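Aminoglycoside N(3)-acetyltransferase (Enterobacter cloacae, PDB 6NP5) probably confers resistance to 2-deoxystreptamine aminoglycosides such as gentamicin, kanamycin and tobramycin by transferring an acetyl group from acetyl-CoA to their 3-amino group. Local coordinates at residues P117-A122 with G138-P143; R183-S188 with D204-G209; M22-V27 with A166-H171. All coordinates share one frame; numbering follows the deposited sequence. Where two conformers were deposited one is given.

Contact 1: residues P117-A122 with G138-P143; sequences PDASMA and GAAYGP. With 9CS ((1R,2S,3S,4R,6S)-4,6-diamino-3-[(3-amino-3-deoxy-alpha-D-glucopyranosyl)oxy]-2-hydroxycyclohexyl 2,6-diamino-2,6-dideoxy-alpha-D-glucopyranoside), chain B.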
# COMPACT_ATOMS: atom_id res chain seq x y z
N PRO A 117 -8.88 -2.46 -9.03
CA PRO A 117 -8.65 -1.07 -9.46
C PRO A 117 -8.44 -0.09 -8.33
O PRO A 117 -7.65 0.85 -8.46
CB PRO A 117 -9.89 -0.75 -10.31
CG PRO A 117 -10.34 -2.08 -10.80
CD PRO A 117 -10.11 -3.00 -9.62
N ASP A 118 -9.15 -0.27 -7.21
CA ASP A 118 -9.05 0.67 -6.11
C ASP A 118 -7.85 0.36 -5.21
O ASP A 118 -7.20 1.27 -4.69
CB ASP A 118 -10.36 0.70 -5.30
CG ASP A 118 -10.39 1.85 -4.34
OD1 ASP A 118 -10.51 3.03 -4.77
OD2 ASP A 118 -10.27 1.55 -3.13
N ALA A 119 -7.59 -0.92 -4.98
CA ALA A 119 -6.52 -1.36 -4.09
C ALA A 119 -5.24 -1.71 -4.86
O ALA A 119 -4.36 -2.38 -4.33
CB ALA A 119 -7.00 -2.58 -3.31
N SER A 120 -5.08 -1.20 -6.08
CA SER A 120 -4.06 -1.73 -6.97
C SER A 120 -2.67 -1.65 -6.35
O SER A 120 -2.26 -0.62 -5.79
CB SER A 120 -4.08 -0.98 -8.32
OG SER A 120 -3.32 -1.68 -9.30
N MET A 121 -1.92 -2.73 -6.53
CA MET A 121 -0.55 -2.87 -6.03
C MET A 121 0.41 -3.11 -7.19
O MET A 121 0.11 -3.89 -8.10
CB MET A 121 -0.47 -4.09 -5.13
CG MET A 121 -1.44 -4.07 -3.95
SD MET A 121 -0.83 -3.09 -2.57
CE MET A 121 -2.33 -2.91 -1.61
N ALA A 122 1.57 -2.47 -7.13
CA ALA A 122 2.61 -2.57 -8.16
C ALA A 122 3.80 -3.27 -7.54
O ALA A 122 4.13 -3.04 -6.38
CB ALA A 122 3.05 -1.17 -8.60
N GLY A 138 -13.33 -7.74 -3.40
CA GLY A 138 -13.66 -8.38 -2.15
C GLY A 138 -12.47 -8.81 -1.32
O GLY A 138 -12.66 -9.27 -0.19
N ALA A 139 -11.24 -8.67 -1.85
CA ALA A 139 -10.00 -9.00 -1.16
C ALA A 139 -8.97 -7.89 -1.34
O ALA A 139 -7.86 -8.10 -1.86
CB ALA A 139 -9.48 -10.35 -1.66
N ALA A 140 -9.33 -6.69 -0.90
CA ALA A 140 -8.50 -5.53 -1.13
C ALA A 140 -7.17 -5.63 -0.39
O ALA A 140 -6.11 -5.56 -1.02
CB ALA A 140 -9.23 -4.25 -0.77
N TYR A 141 -7.21 -5.79 0.95
CA TYR A 141 -6.01 -5.79 1.78
C TYR A 141 -5.88 -7.02 2.65
O TYR A 141 -4.91 -7.13 3.41
CB TYR A 141 -5.93 -4.52 2.66
CG TYR A 141 -6.18 -3.27 1.86
CD1 TYR A 141 -5.26 -2.77 0.95
CD2 TYR A 141 -7.43 -2.68 1.90
CE1 TYR A 141 -5.56 -1.69 0.15
CE2 TYR A 141 -7.73 -1.56 1.10
CZ TYR A 141 -6.80 -1.09 0.22
OH TYR A 141 -7.07 -0.02 -0.60
N GLY A 142 -6.85 -7.93 2.61
CA GLY A 142 -6.92 -9.04 3.52
C GLY A 142 -6.36 -10.32 2.93
O GLY A 142 -5.53 -10.32 2.00
N PRO A 143 -6.81 -11.45 3.46
CA PRO A 143 -6.41 -12.74 2.90
C PRO A 143 -6.59 -12.76 1.39
O PRO A 143 -7.55 -12.21 0.84
CB PRO A 143 -7.35 -13.72 3.59
CG PRO A 143 -7.56 -13.09 4.95
CD PRO A 143 -7.62 -11.60 4.68
C1 9CS B . -6.66 7.99 4.28
C2 9CS B . -5.51 8.92 4.64
C3 9CS B . -4.83 8.49 5.88
C4 9CS B . -5.79 8.42 7.03
C5 9CS B . -7.04 7.60 6.65
C6 9CS B . -8.12 7.74 7.68
C7 9CS B . -7.39 3.60 1.57
C8 9CS B . -8.39 4.75 1.68
C9 9CS B . -7.72 5.99 2.29
C10 9CS B . -7.05 5.69 3.65
C11 9CS B . -6.16 4.44 3.59
C12 9CS B . -6.87 3.23 2.97
C13 9CS B . -10.14 4.73 0.05
C14 9CS B . -10.16 4.49 -1.45
C15 9CS B . -9.83 5.76 -2.20
C16 9CS B . -10.78 6.83 -1.79
C17 9CS B . -10.75 7.05 -0.28
C18 9CS B . -11.66 8.12 0.20
N1 9CS B . -9.28 6.97 7.25
N2 9CS B . -5.72 4.12 4.95
N3 9CS B . -8.02 2.43 0.95
N4 9CS B . -9.89 5.54 -3.69
O5 9CS B . -7.61 8.07 5.40
O7 9CS B . -3.75 9.44 6.16
O8 9CS B . -5.23 7.81 8.20
O9 9CS B . -6.17 6.70 4.12
O10 9CS B . -8.70 6.98 2.47
O11 9CS B . -8.84 5.09 0.39
O12 9CS B . -11.08 5.78 0.41
O13 9CS B . -9.20 3.50 -1.72
O14 9CS B . -10.45 8.08 -2.42
O15 9CS B . -12.96 7.86 -0.17
N6 9CS B . -4.56 8.93 3.48
O HOH W 1 -9.54 -0.57 -1.63
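Ala-119 packs against Ala-140 and Tyr-141 without a single direct hydrogen bond between the two segments; their polar link is made instead by one water and the bound aminoglycoside. The methyl carbon Ala-119 CB lies 3.8 Å from Ala-140 CB. It also approaches the phenol end of Tyr-141 obliquely, with Ala-119 CB 3.8 Å from Tyr-141 CZ. On the same tyrosine, the tip of Met-121, in the conformer given of two, reaches the ring edge, near its plane, with Met-121 CE 3.9 Å from Tyr-141 CE1. In that conformer the bend in the methionine chain at chi2 (-81°) brings its methyl group there, and the two side chains cross at about a right angle. Ala-140 CB lies over one face of the neighbouring tyrosine ring, towards its rim, and Phe-59 meets the ring edge-to-face. Within the antibiotic N-acetyltransferase fold, the contact joins the start of strand 121-124 of the central mixed sheet to the loop between helices 128-132 and 146-152, forming part of the aminoglycoside pocket. Asp-118 has CG anti to its backbone N (chi1 -168°), which carries the carboxylate to the drug's 3-amino-3-deoxyglucose ring. There Asp-118 OD1 accepts from the ligand amine N4 at 2.8 Å. Asp-118 OD2 accepts from the ligand hydroxyl O13 at 2.6 Å. Ser-65 OG is a further hydrogen-bond partner of OD1. A water bridges the two side chains that hold different rings of the drug, 2.7 Å from both Asp-118 OD2, to which it donates, and Tyr-141 OH. The deoxystreptamine amine N3 of the ligand donates to Tyr-141 OH across 3.1 Å.

Contact 2: residues R183-S188 with D204-G209; sequences RRVTYS and DWDSNG. With 9CS ((1R,2S,3S,4R,6S)-4,6-diamino-3-[(3-amino-3-deoxy-alpha-D-glucopyranosyl)oxy]-2-hydroxycyclohexyl 2,6-diamino-2,6-dideoxy-alpha-D-glucopyranoside), chain B.
Arg-183 and Asp-206 run side by side, and the guanidinium grips one carboxylate oxygen with two nitrogens. In this salt bridge Arg-183 NE reaches Asp-206 OD2 at 3.0 Å, and Arg-183 NH2 reaches the same OD2 at 3.1 Å. A bend at chi3 (59°) turns the arginine end onto the acid, while NH1 forms a second salt bridge with Asp-212. Asp-206 OD1 accepts from Asn-208 N at 2.8 Å, which makes an Asx turn and leaves both oxygens of the carboxylate engaged. Arg-184 is bent likewise (chi3 60°), but its guanidinium stands on edge over the face of the Trp-205 indole, the planes 90° apart. Arg-184 NH1 is over the centre of the ring system in a cation-pi contact, with Arg-184 CZ 4.4 Å from the centroid of the Trp-205 six-membered ring, and NH2 bonds Ser-203 OG. Val-185 CG1 touches Asp-206 CG at 3.6 Å. Ser-207 OG accepts from ligand amine N3, 2.8 Å away. Reciprocal backbone bonds pair Val-185 with Asp-204, and Asp-206 N donates to Arg-183 O, continuing the pairing at the open end of the antiparallel beta hairpin 184-193/196-205; the type I turn Asp-206 to Gly-209 that follows its second strand borders the drug site.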
# COMPACT_ATOMS: atom_id res chain seq x y z
N ARG A 183 -17.03 -2.70 10.18
CA ARG A 183 -17.65 -1.96 9.10
C ARG A 183 -17.28 -2.53 7.74
O ARG A 183 -16.11 -2.89 7.48
CB ARG A 183 -17.21 -0.49 9.15
CG ARG A 183 -17.76 0.26 10.33
CD ARG A 183 -17.06 1.59 10.52
NE ARG A 183 -17.16 2.47 9.37
CZ ARG A 183 -17.99 3.49 9.27
NH1 ARG A 183 -18.85 3.74 10.24
NH2 ARG A 183 -17.98 4.27 8.20
N ARG A 184 -18.25 -2.56 6.85
CA ARG A 184 -18.04 -2.94 5.47
C ARG A 184 -18.58 -1.83 4.57
O ARG A 184 -19.39 -1.00 4.99
CB ARG A 184 -18.72 -4.28 5.16
CG ARG A 184 -18.12 -5.39 5.98
CD ARG A 184 -18.69 -6.76 5.68
NE ARG A 184 -18.51 -7.20 4.30
CZ ARG A 184 -17.38 -7.71 3.80
NH1 ARG A 184 -16.30 -7.82 4.57
NH2 ARG A 184 -17.33 -8.09 2.55
N VAL A 185 -18.08 -1.82 3.35
CA VAL A 185 -18.51 -0.89 2.32
C VAL A 185 -18.84 -1.68 1.07
O VAL A 185 -18.31 -2.78 0.84
CB VAL A 185 -17.40 0.14 1.97
CG1 VAL A 185 -17.17 1.11 3.10
CG2 VAL A 185 -16.08 -0.53 1.58
N THR A 186 -19.71 -1.10 0.24
CA THR A 186 -20.04 -1.63 -1.07
C THR A 186 -19.67 -0.59 -2.12
O THR A 186 -19.96 0.59 -1.95
CB THR A 186 -21.54 -1.98 -1.15
OG1 THR A 186 -21.81 -3.04 -0.24
CG2 THR A 186 -21.91 -2.42 -2.56
N TYR A 187 -19.00 -1.03 -3.18
CA TYR A 187 -18.61 -0.12 -4.25
C TYR A 187 -18.47 -0.93 -5.52
O TYR A 187 -18.55 -2.17 -5.51
CB TYR A 187 -17.34 0.68 -3.92
CG TYR A 187 -16.14 -0.15 -3.54
CD1 TYR A 187 -15.33 -0.72 -4.51
CD2 TYR A 187 -15.81 -0.36 -2.22
CE1 TYR A 187 -14.21 -1.47 -4.16
CE2 TYR A 187 -14.69 -1.09 -1.86
CZ TYR A 187 -13.91 -1.63 -2.83
OH TYR A 187 -12.79 -2.37 -2.50
N SER A 188 -18.32 -0.23 -6.64
CA SER A 188 -18.28 -0.87 -7.94
C SER A 188 -17.06 -0.37 -8.70
O SER A 188 -16.74 0.82 -8.68
CB SER A 188 -19.51 -0.54 -8.77
OG SER A 188 -20.70 -0.98 -8.14
N ASP A 204 -16.50 -5.07 0.92
CA ASP A 204 -15.23 -5.39 1.55
C ASP A 204 -15.19 -4.65 2.88
O ASP A 204 -16.05 -3.84 3.19
CB ASP A 204 -14.04 -5.03 0.65
CG ASP A 204 -12.84 -5.95 0.85
OD1 ASP A 204 -12.67 -6.56 1.92
OD2 ASP A 204 -12.02 -6.00 -0.09
N TRP A 205 -14.16 -4.93 3.68
CA TRP A 205 -13.98 -4.18 4.91
C TRP A 205 -13.78 -2.71 4.60
O TRP A 205 -13.15 -2.35 3.61
CB TRP A 205 -12.78 -4.73 5.70
CG TRP A 205 -12.91 -6.20 5.92
CD1 TRP A 205 -12.12 -7.17 5.39
CD2 TRP A 205 -13.90 -6.86 6.71
NE1 TRP A 205 -12.57 -8.41 5.79
CE2 TRP A 205 -13.66 -8.25 6.60
CE3 TRP A 205 -15.00 -6.42 7.46
CZ2 TRP A 205 -14.45 -9.20 7.25
CZ3 TRP A 205 -15.80 -7.38 8.08
CH2 TRP A 205 -15.53 -8.75 7.96
N ASP A 206 -14.28 -1.86 5.47
CA ASP A 206 -14.10 -0.42 5.31
C ASP A 206 -12.65 -0.06 5.58
O ASP A 206 -12.19 -0.17 6.71
CB ASP A 206 -15.04 0.30 6.28
CG ASP A 206 -15.11 1.79 6.03
OD1 ASP A 206 -14.28 2.34 5.27
OD2 ASP A 206 -16.05 2.43 6.58
N SER A 207 -11.94 0.36 4.54
CA SER A 207 -10.54 0.72 4.73
C SER A 207 -10.38 2.11 5.30
O SER A 207 -9.25 2.52 5.55
CB SER A 207 -9.76 0.58 3.42
OG SER A 207 -10.14 1.54 2.47
N ASN A 208 -11.49 2.82 5.53
CA ASN A 208 -11.43 4.12 6.18
C ASN A 208 -11.78 4.05 7.65
O ASN A 208 -12.01 5.09 8.27
CB ASN A 208 -12.30 5.12 5.43
CG ASN A 208 -11.67 5.52 4.14
OD1 ASN A 208 -12.24 5.40 3.04
ND2 ASN A 208 -10.47 6.02 4.25
N GLY A 209 -11.79 2.86 8.23
CA GLY A 209 -12.02 2.71 9.65
C GLY A 209 -12.79 1.44 9.90
O GLY A 209 -13.95 1.33 9.47
C1 9CS B . -6.66 7.99 4.28
C2 9CS B . -5.51 8.92 4.64
C3 9CS B . -4.83 8.49 5.88
C4 9CS B . -5.79 8.42 7.03
C5 9CS B . -7.04 7.60 6.65
C6 9CS B . -8.12 7.74 7.68
C7 9CS B . -7.39 3.60 1.57
C8 9CS B . -8.39 4.75 1.68
C9 9CS B . -7.72 5.99 2.29
C10 9CS B . -7.05 5.69 3.65
C11 9CS B . -6.16 4.44 3.59
C12 9CS B . -6.87 3.23 2.97
C13 9CS B . -10.14 4.73 0.05
C14 9CS B . -10.16 4.49 -1.45
C15 9CS B . -9.83 5.76 -2.20
C16 9CS B . -10.78 6.83 -1.79
C17 9CS B . -10.75 7.05 -0.28
C18 9CS B . -11.66 8.12 0.20
N1 9CS B . -9.28 6.97 7.25
N2 9CS B . -5.72 4.12 4.95
N3 9CS B . -8.02 2.43 0.95
N4 9CS B . -9.89 5.54 -3.69
O5 9CS B . -7.61 8.07 5.40
O7 9CS B . -3.75 9.44 6.16
O8 9CS B . -5.23 7.81 8.20
O9 9CS B . -6.17 6.70 4.12
O10 9CS B . -8.70 6.98 2.47
O11 9CS B . -8.84 5.09 0.39
O12 9CS B . -11.08 5.78 0.41
O13 9CS B . -9.20 3.50 -1.72
O14 9CS B . -10.45 8.08 -2.42
O15 9CS B . -12.96 7.86 -0.17
N6 9CS B . -4.56 8.93 3.48
O HOH W 2 -15.97 5.11 6.14
O HOH W 3 -14.40 -8.75 2.63
O HOH W 4 -18.78 1.62 6.20
O HOH W 5 -12.57 -5.15 -2.55

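Contact 3: residues M22-V27 with A166-H171; sequences MVMPHV and AVTALH. With 9CS ((1R,2S,3S,4R,6S)-4,6-diamino-3-[(3-amino-3-deoxy-alpha-D-glucopyranosyl)oxy]-2-hydroxycyclohexyl 2,6-diamino-2,6-dideoxy-alpha-D-glucopyranoside), chain B.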
# COMPACT_ATOMS: atom_id res chain seq x y z
N MET A 22 12.36 -7.91 0.58
CA MET A 22 11.02 -7.63 0.08
C MET A 22 10.55 -6.39 0.83
O MET A 22 10.28 -6.46 2.03
CB MET A 22 10.15 -8.84 0.39
CG MET A 22 8.65 -8.62 0.30
SD MET A 22 7.97 -8.61 -1.36
CE MET A 22 8.05 -6.90 -1.78
N VAL A 23 10.45 -5.25 0.13
CA VAL A 23 10.22 -3.96 0.77
C VAL A 23 8.96 -3.31 0.21
O VAL A 23 8.78 -3.22 -1.01
CB VAL A 23 11.43 -3.04 0.57
CG1 VAL A 23 11.15 -1.66 1.09
CG2 VAL A 23 12.65 -3.66 1.26
N MET A 24 8.13 -2.79 1.11
CA MET A 24 6.99 -1.97 0.74
C MET A 24 7.23 -0.56 1.24
O MET A 24 7.25 -0.34 2.47
CB MET A 24 5.73 -2.52 1.39
CG MET A 24 4.51 -1.69 1.07
SD MET A 24 2.99 -2.55 1.48
CE MET A 24 1.78 -1.52 0.62
N PRO A 25 7.44 0.42 0.36
CA PRO A 25 7.75 1.79 0.79
C PRO A 25 6.50 2.64 0.95
O PRO A 25 5.53 2.52 0.21
CB PRO A 25 8.61 2.32 -0.38
CG PRO A 25 8.06 1.64 -1.54
CD PRO A 25 7.61 0.26 -1.11
N HIS A 26 6.59 3.56 1.90
CA HIS A 26 5.66 4.66 2.09
C HIS A 26 6.52 5.89 2.17
O HIS A 26 7.34 5.98 3.08
CB HIS A 26 4.85 4.49 3.38
CG HIS A 26 4.01 3.26 3.40
ND1 HIS A 26 2.97 3.07 2.52
CD2 HIS A 26 4.07 2.14 4.16
CE1 HIS A 26 2.43 1.88 2.74
NE2 HIS A 26 3.07 1.31 3.74
N VAL A 27 6.40 6.81 1.21
CA VAL A 27 7.34 7.91 1.05
C VAL A 27 6.65 9.26 1.09
O VAL A 27 5.68 9.50 0.36
CB VAL A 27 8.09 7.75 -0.29
CG1 VAL A 27 9.08 8.92 -0.49
CG2 VAL A 27 8.72 6.36 -0.39
N ALA A 166 0.22 5.73 7.65
CA ALA A 166 0.50 5.34 6.27
C ALA A 166 0.61 3.83 6.05
O ALA A 166 0.72 3.42 4.90
CB ALA A 166 1.80 5.99 5.79
N VAL A 167 0.61 3.03 7.11
CA VAL A 167 0.95 1.62 7.05
C VAL A 167 -0.18 0.75 6.50
O VAL A 167 -0.95 0.14 7.25
CB VAL A 167 1.48 1.12 8.41
CG1 VAL A 167 1.96 -0.31 8.29
CG2 VAL A 167 2.62 2.00 8.92
N THR A 168 -0.25 0.69 5.17
CA THR A 168 -1.31 -0.03 4.47
C THR A 168 -1.44 -1.47 4.93
O THR A 168 -2.56 -2.00 5.00
CB THR A 168 -1.02 0.00 2.97
OG1 THR A 168 -0.81 1.35 2.57
CG2 THR A 168 -2.18 -0.58 2.19
N ALA A 169 -0.33 -2.13 5.24
CA ALA A 169 -0.40 -3.54 5.60
C ALA A 169 -1.26 -3.77 6.82
O ALA A 169 -1.79 -4.88 6.99
CB ALA A 169 0.99 -4.10 5.84
N LEU A 170 -1.42 -2.77 7.68
CA LEU A 170 -2.27 -2.95 8.86
C LEU A 170 -3.74 -3.11 8.50
O LEU A 170 -4.51 -3.59 9.35
CB LEU A 170 -2.04 -1.84 9.89
CG LEU A 170 -0.83 -2.12 10.79
CD1 LEU A 170 -0.45 -0.87 11.53
CD2 LEU A 170 -1.15 -3.23 11.74
N HIS A 171 -4.16 -2.78 7.27
CA HIS A 171 -5.52 -3.11 6.87
C HIS A 171 -5.75 -4.62 6.80
O HIS A 171 -6.90 -5.05 6.93
CB HIS A 171 -5.87 -2.42 5.55
CG HIS A 171 -5.91 -0.92 5.64
ND1 HIS A 171 -6.73 -0.24 6.52
CD2 HIS A 171 -5.27 0.03 4.94
CE1 HIS A 171 -6.55 1.05 6.37
NE2 HIS A 171 -5.68 1.25 5.41
C1 9CS B . -6.66 7.99 4.28
C2 9CS B . -5.51 8.92 4.64
C3 9CS B . -4.83 8.49 5.88
C4 9CS B . -5.79 8.42 7.03
C5 9CS B . -7.04 7.60 6.65
C6 9CS B . -8.12 7.74 7.68
C7 9CS B . -7.39 3.60 1.57
C8 9CS B . -8.39 4.75 1.68
C9 9CS B . -7.72 5.99 2.29
C10 9CS B . -7.05 5.69 3.65
C11 9CS B . -6.16 4.44 3.59
C12 9CS B . -6.87 3.23 2.97
C13 9CS B . -10.14 4.73 0.05
C14 9CS B . -10.16 4.49 -1.45
C15 9CS B . -9.83 5.76 -2.20
C16 9CS B . -10.78 6.83 -1.79
C17 9CS B . -10.75 7.05 -0.28
C18 9CS B . -11.66 8.12 0.20
N1 9CS B . -9.28 6.97 7.25
N2 9CS B . -5.72 4.12 4.95
N3 9CS B . -8.02 2.43 0.95
N4 9CS B . -9.89 5.54 -3.69
O5 9CS B . -7.61 8.07 5.40
O7 9CS B . -3.75 9.44 6.16
O8 9CS B . -5.23 7.81 8.20
O9 9CS B . -6.17 6.70 4.12
O10 9CS B . -8.70 6.98 2.47
O11 9CS B . -8.84 5.09 0.39
O12 9CS B . -11.08 5.78 0.41
O13 9CS B . -9.20 3.50 -1.72
O14 9CS B . -10.45 8.08 -2.42
O15 9CS B . -12.96 7.86 -0.17
N6 9CS B . -4.56 8.93 3.48
O HOH W 6 2.35 -1.23 4.52
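Strand 22-27, which carries Met-24 and His-26, passes closest to segment 166-171 at its C-terminal part: CA atoms of His-26 and Ala-166 are 6.7 Å apart, whereas those of Met-24 and Ala-169 are 9.0 Å apart. In the central mixed sheet of the antibiotic N-acetyltransferase fold this strand lies between the parallel strands 55-59 and 156-160, and the facing segment leads from the last of these towards helix 170-176. Val-167 is the centre of an inverse gamma turn and begins a type I turn to Leu-170, where Leu-170 N donates to Val-167 O at 3.0 Å. No hydrogen bond passes directly between the segments. Instead, the carbonyl oxygen of Ala-166 sits over the centre of one face of the His-26 imidazole, with His-26 CE1 at 3.2 Å from Ala-166 O; from there it is badly placed to accept from either ring nitrogen. Thr-168 OG1 approaches CE1 obliquely. Two residues earlier on the strand, Met-24 is extended throughout, from chi1 (178°) onward, which carries Met-24 CE to 4.0 Å from Thr-168 CB. His-26, Val-27, Thr-168 and His-171 all belong to the acetyl-CoA site. His-171 also accepts from the drug: deoxystreptamine amine N2 donates to His-171 NE2 at the ring edge, across 2.9 Å, while Glu-174 is bound to ND1 and helps fix the ring's rotation. A water bridges the two segments: it lies in the plane of the His-26 ring, 2.8 Å from His-26 NE2, and accepts from Ala-169 N.

Overall arrangement
The three contacts converge on one aminoglycoside, contact 1 through Asp-118 and Tyr-141, contact 2 through Ser-207 and contact 3 through His-171. Contacts 1 and 2 have centres about 12 Å apart and touch directly: Ala-140 N lies 2.9 Å from Asp-204 OD2, a probable hydrogen bond, and the ligand amine N3 is shared between Tyr-141 and Ser-207. Contact 3, about 13 Å from contact 1 by centres, meets it where Tyr-141 CB packs 3.6 Å from His-171 CB. Contacts 2 and 3 are the farthest apart, about 19 Å between centres, yet Ser-207 O comes within 3.2 Å of His-171 CE1. The acetyl-CoA-binding residues of contact 3 thus adjoin the drug pocket formed with contacts 1 and 2.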